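Local coordinates for protein serine protease inhibitor 1 (Coprinopsis cinerea, PDB 3VWC) that probably inhibits serine endopeptidases, as a single-domain fungal beta-trefoil protein of the I66 inhibitor family, at residues G107-A112 with E121-I126; E94-V99 with T138-F143; V18-A23 with L57-A62. All blocks are in the same frame, centred on the assembly; numbering follows the deposited sequence.

Overall arrangement
The three contacts lie in one beta-trefoil chain. Contacts 1 and 2 are neighbours, their centres about 12 Å apart, and strand 96-101 of contact 2 runs on in sequence to strand 107-109 of contact 1. Two probable backbone hydrogen bonds tie them, W108 N to V99 O (2.9 Å) and V110 N to T138 O (2.8 Å). Contact 3 sits on the other side of the chain's centre, about 19 Å from the centre of contact 1 and 18 Å from that of contact 2. Even so, in one of its two conformers L57, on the 57-62 segment, comes against W108 and V99, consistent with a shared apolar interior.

Contact 1 of 3, residues G107-A112 with E121-I126; sequences GWVVPA and EVRPLI
G107 and R123 form an antiparallel hydrogen-bonded pair, with G107 N 2.7 Å from R123 O and R123 N 2.9 Å from G107 O. The first bond is straight at hydrogen (166°), although its donor stands well above the carbonyl plane. L125 brings CD2 to 3.9 Å from G107 CA. W108 follows in the non-hydrogen-bonded pair with V122, both side chains on the sheet face that meets L71 of strand 70-73; the W108 ring packs edge-to-face on W84 and F141. The two strands thus make a beta hairpin within the beta-trefoil, closed at V109 by a second hydrogen-bonded pair, with E121.

V109 points to the other face, with E121 and R123. Its CG1, anti to the backbone N (chi1 177°), lies over the centre of the R123 guanidinium, 3.8 Å from CZ, while CG2 meets L125 CD2 at 3.7 Å. The same guanidinium holds E121 side-on: NE and NH2 both converge on E121 OE1, NH2 at 2.7 Å, in a salt bridge that fixes the flat group beside V109. Beyond it, P111 crosses the E121 side chain at about a right angle, its CG 3.5 Å from E121 OE2.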
# COMPACT_ATOMS: atom_id res chain seq x y z
N GLY A 107 -5.48 -7.85 1.29
CA GLY A 107 -4.49 -6.88 1.71
C GLY A 107 -3.40 -6.65 0.66
O GLY A 107 -3.29 -7.43 -0.30
N TRP A 108 -2.55 -5.65 0.89
CA TRP A 108 -1.49 -5.33 -0.06
C TRP A 108 -0.47 -6.47 -0.05
O TRP A 108 0.01 -6.88 1.04
CB TRP A 108 -0.81 -4.04 0.32
CG TRP A 108 -1.60 -2.75 0.20
CD1 TRP A 108 -2.95 -2.61 -0.00
CD2 TRP A 108 -1.05 -1.47 0.35
NE1 TRP A 108 -3.27 -1.28 -0.03
CE2 TRP A 108 -2.13 -0.55 0.22
CE3 TRP A 108 0.25 -0.98 0.62
CZ2 TRP A 108 -1.93 0.84 0.35
CZ3 TRP A 108 0.45 0.42 0.72
CH2 TRP A 108 -0.65 1.31 0.56
N VAL A 109 -0.02 -6.83 -1.24
CA VAL A 109 1.02 -7.86 -1.40
C VAL A 109 2.00 -7.48 -2.53
O VAL A 109 1.60 -7.12 -3.66
CB VAL A 109 0.41 -9.25 -1.75
CG1 VAL A 109 1.51 -10.29 -1.97
CG2 VAL A 109 -0.52 -9.72 -0.63
N VAL A 110 3.30 -7.43 -2.20
CA VAL A 110 4.33 -7.28 -3.25
C VAL A 110 4.97 -8.66 -3.39
O VAL A 110 5.57 -9.17 -2.42
CB VAL A 110 5.39 -6.25 -2.79
CG1 VAL A 110 6.64 -6.26 -3.77
CG2 VAL A 110 4.77 -4.89 -2.79
N PRO A 111 4.81 -9.33 -4.56
CA PRO A 111 5.42 -10.67 -4.68
C PRO A 111 6.93 -10.64 -4.45
O PRO A 111 7.63 -9.65 -4.78
CB PRO A 111 5.13 -11.07 -6.13
CG PRO A 111 3.97 -10.21 -6.57
CD PRO A 111 4.09 -8.91 -5.80
N ALA A 112 7.46 -11.77 -3.99
CA ALA A 112 8.88 -11.79 -3.60
C ALA A 112 9.79 -11.57 -4.77
O ALA A 112 10.89 -10.99 -4.63
CB ALA A 112 9.23 -13.06 -2.85
N GLU A 121 -0.20 -5.94 -5.52
CA GLU A 121 -1.35 -6.84 -5.59
C GLU A 121 -2.23 -6.63 -4.35
O GLU A 121 -1.77 -6.10 -3.36
CB GLU A 121 -0.91 -8.30 -5.72
CG GLU A 121 -0.07 -8.42 -7.00
CD GLU A 121 0.36 -9.83 -7.36
OE1 GLU A 121 0.14 -10.76 -6.57
OE2 GLU A 121 0.97 -9.97 -8.45
N VAL A 122 -3.48 -7.07 -4.44
CA VAL A 122 -4.38 -7.10 -3.30
C VAL A 122 -5.03 -8.45 -3.19
O VAL A 122 -5.78 -8.86 -4.07
CB VAL A 122 -5.45 -6.00 -3.39
CG1 VAL A 122 -6.30 -5.97 -2.12
CG2 VAL A 122 -4.83 -4.62 -3.65
N ARG A 123 -4.70 -9.18 -2.13
CA ARG A 123 -5.03 -10.63 -2.03
C ARG A 123 -5.33 -10.97 -0.57
O ARG A 123 -4.80 -10.32 0.32
CB ARG A 123 -3.77 -11.49 -2.34
CG ARG A 123 -3.12 -11.33 -3.69
CD ARG A 123 -2.17 -12.53 -3.84
NE ARG A 123 -0.92 -12.22 -4.52
CZ ARG A 123 0.20 -12.94 -4.39
NH1 ARG A 123 0.22 -14.01 -3.60
NH2 ARG A 123 1.30 -12.62 -5.06
N PRO A 124 -6.00 -12.11 -0.32
CA PRO A 124 -6.07 -12.53 1.09
C PRO A 124 -4.67 -12.66 1.68
O PRO A 124 -3.81 -13.31 1.07
CB PRO A 124 -6.72 -13.92 1.03
CG PRO A 124 -7.33 -14.02 -0.31
CD PRO A 124 -6.66 -13.05 -1.24
N LEU A 125 -4.44 -12.16 2.90
CA LEU A 125 -3.12 -12.30 3.51
C LEU A 125 -2.95 -13.66 4.14
O LEU A 125 -3.92 -14.22 4.73
CB LEU A 125 -2.86 -11.24 4.56
CG LEU A 125 -2.87 -9.78 4.06
CD1 LEU A 125 -2.26 -8.91 5.13
CD2 LEU A 125 -2.03 -9.68 2.73
N ILE A 126 -1.73 -14.15 4.08
CA ILE A 126 -1.37 -15.38 4.80
C ILE A 126 -0.34 -15.07 5.87
O ILE A 126 0.35 -14.04 5.80
CB ILE A 126 -0.85 -16.48 3.87
CG1 ILE A 126 0.45 -16.08 3.15
CG2 ILE A 126 -1.97 -16.86 2.83
CD1 ILE A 126 1.04 -17.21 2.29

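Contact 2 of 3, residues E94-V99 with T138-F143; sequences ENVFTV and TELFTF
F97 and F143 meet obliquely in the apolar centre, their ring planes at 69° and centroids 5.4 Å apart. The side chains cross at about a right angle, with F97 CD1 3.8 Å from F143 CD1 and as near to F143 CB. V99 adds CG2 at 3.9 Å from F143 CE1. These groups join strand 96-101 to strand 141-145, adjacent antiparallel strands of the beta-trefoil; farther out, V9 of strand 5-11 touches F143 and V86 of strand 84-88 touches F97.

F97 and F141 are a hydrogen-bonded pair, linked by F97 N to F141 O and F141 N to F97 O. The latter bond lies in the carbonyl plane. The directions of the short strand segments nevertheless diverge from antiparallel, at 115°. On the opposite sheet face V96 sets CG1, anti to its backbone N (chi1 177°), 3.9 Å from L140 CB, while its CG2 faces T142 OG1. L140 and T98 run side by side in the same direction, with L140 CD2 against T98 CG2; T98 OG1 is hydrogen-bonded to NE2 of Q89.

Toward the polar edge, the backbone pairing extends to F143 N, which donates to N95 O almost in line with the carbonyl bond. T142 CA also approaches that oxygen, at 3.3 Å, in a CA-H...O contact. Two waters link the segments. One accepts from V99 N and lies within hydrogen-bonding distance of E139 O. The other spans the exposed N95 side chain and the F143 backbone, donating to N95 OD1 at 3.0 Å and to F143 O at 2.8 Å.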
# COMPACT_ATOMS: atom_id res chain seq x y z
N GLU A 94 9.56 -1.55 14.15
CA GLU A 94 8.79 -0.51 14.83
C GLU A 94 7.71 0.19 14.00
O GLU A 94 6.66 0.59 14.54
CB GLU A 94 9.73 0.53 15.45
CG GLU A 94 9.44 0.77 16.91
CD GLU A 94 10.57 1.49 17.58
OE1 GLU A 94 10.97 1.07 18.69
OE2 GLU A 94 11.11 2.43 16.95
N ASN A 95 8.03 0.44 12.73
CA ASN A 95 7.20 1.22 11.80
C ASN A 95 6.65 0.31 10.67
O ASN A 95 6.40 0.77 9.54
CB ASN A 95 8.07 2.33 11.20
CG ASN A 95 8.46 3.35 12.23
OD1 ASN A 95 7.65 3.75 13.07
ND2 ASN A 95 9.73 3.72 12.23
N VAL A 96 6.50 -0.97 10.96
CA VAL A 96 6.04 -1.97 9.99
C VAL A 96 4.54 -2.32 10.16
O VAL A 96 4.07 -2.53 11.29
CB VAL A 96 6.90 -3.25 10.10
CG1 VAL A 96 6.40 -4.33 9.15
CG2 VAL A 96 8.38 -2.94 9.77
N PHE A 97 3.82 -2.40 9.04
CA PHE A 97 2.36 -2.55 9.03
C PHE A 97 1.94 -3.58 8.02
O PHE A 97 2.58 -3.73 6.97
CB PHE A 97 1.72 -1.20 8.61
CG PHE A 97 1.97 -0.09 9.60
CD1 PHE A 97 3.15 0.66 9.56
CD2 PHE A 97 1.04 0.16 10.61
CE1 PHE A 97 3.41 1.63 10.53
CE2 PHE A 97 1.23 1.27 11.47
CZ PHE A 97 2.41 1.97 11.45
N THR A 98 0.75 -4.16 8.24
CA THR A 98 -0.06 -4.73 7.14
C THR A 98 -1.16 -3.73 6.76
O THR A 98 -1.54 -2.86 7.55
CB THR A 98 -0.73 -6.06 7.56
OG1 THR A 98 -1.42 -5.84 8.80
CG2 THR A 98 0.37 -7.11 7.80
N VAL A 99 -1.64 -3.86 5.51
CA VAL A 99 -2.68 -2.96 4.99
C VAL A 99 -3.75 -3.86 4.38
O VAL A 99 -3.49 -4.51 3.35
CB VAL A 99 -2.12 -2.00 3.90
CG1 VAL A 99 -3.22 -1.06 3.45
CG2 VAL A 99 -0.95 -1.23 4.46
N THR A 138 6.43 -10.13 1.83
CA THR A 138 5.54 -9.74 0.73
C THR A 138 4.30 -8.97 1.22
O THR A 138 3.66 -8.27 0.43
CB THR A 138 5.05 -10.99 0.04
OG1 THR A 138 4.43 -11.79 1.06
CG2 THR A 138 6.25 -11.73 -0.60
N GLU A 139 3.99 -9.04 2.51
CA GLU A 139 2.74 -8.45 3.04
C GLU A 139 3.03 -7.36 4.05
O GLU A 139 2.10 -6.81 4.63
CB GLU A 139 1.89 -9.55 3.71
CG GLU A 139 1.59 -10.69 2.72
CD GLU A 139 0.80 -11.82 3.33
OE1 GLU A 139 0.88 -11.94 4.59
OE2 GLU A 139 0.22 -12.62 2.58
N LEU A 140 4.31 -6.97 4.17
CA LEU A 140 4.74 -5.98 5.17
C LEU A 140 5.29 -4.71 4.51
O LEU A 140 6.04 -4.78 3.51
CB LEU A 140 5.81 -6.61 6.08
CG LEU A 140 5.26 -7.83 6.87
CD1 LEU A 140 6.47 -8.39 7.59
CD2 LEU A 140 4.17 -7.42 7.90
N PHE A 141 4.89 -3.57 5.05
CA PHE A 141 5.30 -2.27 4.53
C PHE A 141 5.81 -1.42 5.68
O PHE A 141 5.20 -1.37 6.73
CB PHE A 141 4.06 -1.63 3.90
CG PHE A 141 3.58 -2.42 2.74
CD1 PHE A 141 2.78 -3.54 2.94
CD2 PHE A 141 4.13 -2.25 1.48
CE1 PHE A 141 2.42 -4.39 1.88
CE2 PHE A 141 3.75 -3.05 0.44
CZ PHE A 141 2.95 -4.16 0.63
N THR A 142 6.86 -0.64 5.42
CA THR A 142 7.34 0.34 6.39
C THR A 142 6.78 1.71 6.09
O THR A 142 6.94 2.21 4.95
CB THR A 142 8.87 0.40 6.40
OG1 THR A 142 9.40 -0.90 6.65
CG2 THR A 142 9.40 1.33 7.52
N PHE A 143 5.99 2.26 7.01
CA PHE A 143 5.40 3.61 6.84
C PHE A 143 6.23 4.53 7.74
O PHE A 143 6.21 4.37 8.97
CB PHE A 143 3.96 3.66 7.34
CG PHE A 143 2.95 3.17 6.35
CD1 PHE A 143 2.89 1.82 5.95
CD2 PHE A 143 2.00 4.04 5.84
CE1 PHE A 143 1.89 1.35 5.07
CE2 PHE A 143 1.02 3.61 4.97
CZ PHE A 143 0.97 2.26 4.55
O HOH W 1 5.24 4.79 11.52
O HOH W 2 -0.41 -5.92 3.78

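Contact 3 of 3, residues V18-A23 with L57-A62; sequences VGRPLA and LYCKGA
R20 and K60 cross obliquely, each using its charged end on backbone oxygens of the other's segment. This joins the segment after strand 18-19 to a type I' beta turn, C59 to A62, which connects strands 54-59 and 62-67 of the beta-trefoil. K60 CB lies over one face of the R20 guanidinium, 3.6 Å from NH1, whereas C59 O is at its edge. NH1 donates to that oxygen at 2.9 Å, with an N-H...O angle of 145°. A62 N, a second donor, reaches C59 O from the opposite face of the carbonyl plane.

The bend of R20 at chi3 (68°) turns NE away from a straight chain, and CD passes C59 SG at 3.8 Å. The sulfur, anti to the backbone N, also comes to 3.6 Å from G19 CA. R20 NH2 forms a salt bridge with E24 OE1, which probably balances the charge of R20 itself and may ease its repulsion with K60, whose NZ is 6.0 Å from R20 NE.

K60 runs out extended, its CD 3.9 Å from R20 CB. NZ donates to R20 O and P21 O, both at 3.0 Å, from well above each carbonyl plane. Water 3 accepts from R20 NH1 and donates to K60 O, 2.8 Å from each.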
# COMPACT_ATOMS: atom_id res chain seq x y z
N VAL A 18 6.93 2.30 -2.58
CA VAL A 18 5.68 2.00 -3.25
C VAL A 18 4.96 3.31 -3.64
O VAL A 18 4.94 4.26 -2.85
CB VAL A 18 4.84 1.21 -2.23
CG1 VAL A 18 3.44 0.93 -2.75
CG2 VAL A 18 5.58 -0.08 -1.85
N GLY A 19 4.43 3.38 -4.87
CA GLY A 19 3.67 4.58 -5.23
C GLY A 19 3.58 4.68 -6.74
O GLY A 19 3.40 3.67 -7.43
N ARG A 20 3.67 5.91 -7.27
CA ARG A 20 3.43 6.16 -8.67
C ARG A 20 4.67 6.75 -9.29
O ARG A 20 5.33 7.59 -8.67
CB ARG A 20 2.19 7.05 -8.82
CG ARG A 20 0.88 6.35 -8.51
CD ARG A 20 -0.29 7.32 -8.25
NE ARG A 20 -0.65 8.04 -9.48
CZ ARG A 20 -1.55 9.03 -9.53
NH1 ARG A 20 -2.17 9.46 -8.44
NH2 ARG A 20 -1.79 9.64 -10.69
N PRO A 21 4.98 6.34 -10.53
CA PRO A 21 6.21 6.82 -11.19
C PRO A 21 6.03 8.23 -11.76
O PRO A 21 4.93 8.76 -11.74
CB PRO A 21 6.36 5.83 -12.35
CG PRO A 21 4.99 5.46 -12.72
CD PRO A 21 4.25 5.37 -11.36
N LEU A 22 7.13 8.81 -12.28
CA LEU A 22 7.12 10.18 -12.80
C LEU A 22 6.27 10.28 -14.08
O LEU A 22 5.51 11.22 -14.24
CB LEU A 22 8.55 10.68 -13.07
CG LEU A 22 8.71 12.19 -13.33
CD1 LEU A 22 8.46 13.01 -12.06
CD2 LEU A 22 10.08 12.54 -13.95
N ALA A 23 6.32 9.25 -14.93
CA ALA A 23 5.55 9.30 -16.18
C ALA A 23 4.25 8.53 -16.07
O ALA A 23 4.27 7.31 -15.92
CB ALA A 23 6.37 8.75 -17.34
N LEU A 57 -6.09 6.11 1.99
CA LEU A 57 -4.67 6.28 1.73
C LEU A 57 -4.47 6.93 0.35
O LEU A 57 -4.90 6.36 -0.66
CB LEU A 57 -3.97 4.90 1.78
CG LEU A 57 -4.21 4.15 3.11
CD1 LEU A 57 -3.81 2.66 3.01
CD2 LEU A 57 -3.41 4.80 4.18
N TYR A 58 -3.75 8.03 0.35
CA TYR A 58 -3.64 8.84 -0.87
C TYR A 58 -2.21 8.81 -1.42
O TYR A 58 -1.26 9.07 -0.70
CB TYR A 58 -4.10 10.29 -0.66
CG TYR A 58 -5.59 10.50 -0.43
CD1 TYR A 58 -6.47 10.77 -1.50
CD2 TYR A 58 -6.12 10.37 0.84
CE1 TYR A 58 -7.84 10.97 -1.27
CE2 TYR A 58 -7.47 10.58 1.08
CZ TYR A 58 -8.33 10.86 0.02
OH TYR A 58 -9.70 10.99 0.25
N CYS A 59 -2.12 8.56 -2.74
CA CYS A 59 -0.85 8.61 -3.46
C CYS A 59 -0.97 9.56 -4.64
O CYS A 59 -1.76 9.36 -5.57
CB CYS A 59 -0.44 7.21 -3.95
SG CYS A 59 1.17 7.15 -4.78
N LYS A 60 -0.07 10.52 -4.62
CA LYS A 60 -0.14 11.68 -5.51
C LYS A 60 -1.57 12.24 -5.61
O LYS A 60 -2.05 12.63 -6.67
CB LYS A 60 0.45 11.33 -6.88
CG LYS A 60 1.94 11.10 -6.76
CD LYS A 60 2.60 10.82 -8.10
CE LYS A 60 4.11 10.61 -7.95
NZ LYS A 60 4.81 10.45 -9.29
N GLY A 61 -2.25 12.26 -4.46
CA GLY A 61 -3.48 13.04 -4.33
C GLY A 61 -4.71 12.22 -4.59
O GLY A 61 -5.82 12.73 -4.57
N ALA A 62 -4.54 10.95 -5.00
CA ALA A 62 -5.67 10.09 -5.29
C ALA A 62 -5.78 8.94 -4.29
O ALA A 62 -4.76 8.28 -3.99
CB ALA A 62 -5.60 9.54 -6.72
O HOH W 3 -3.73 11.74 -8.75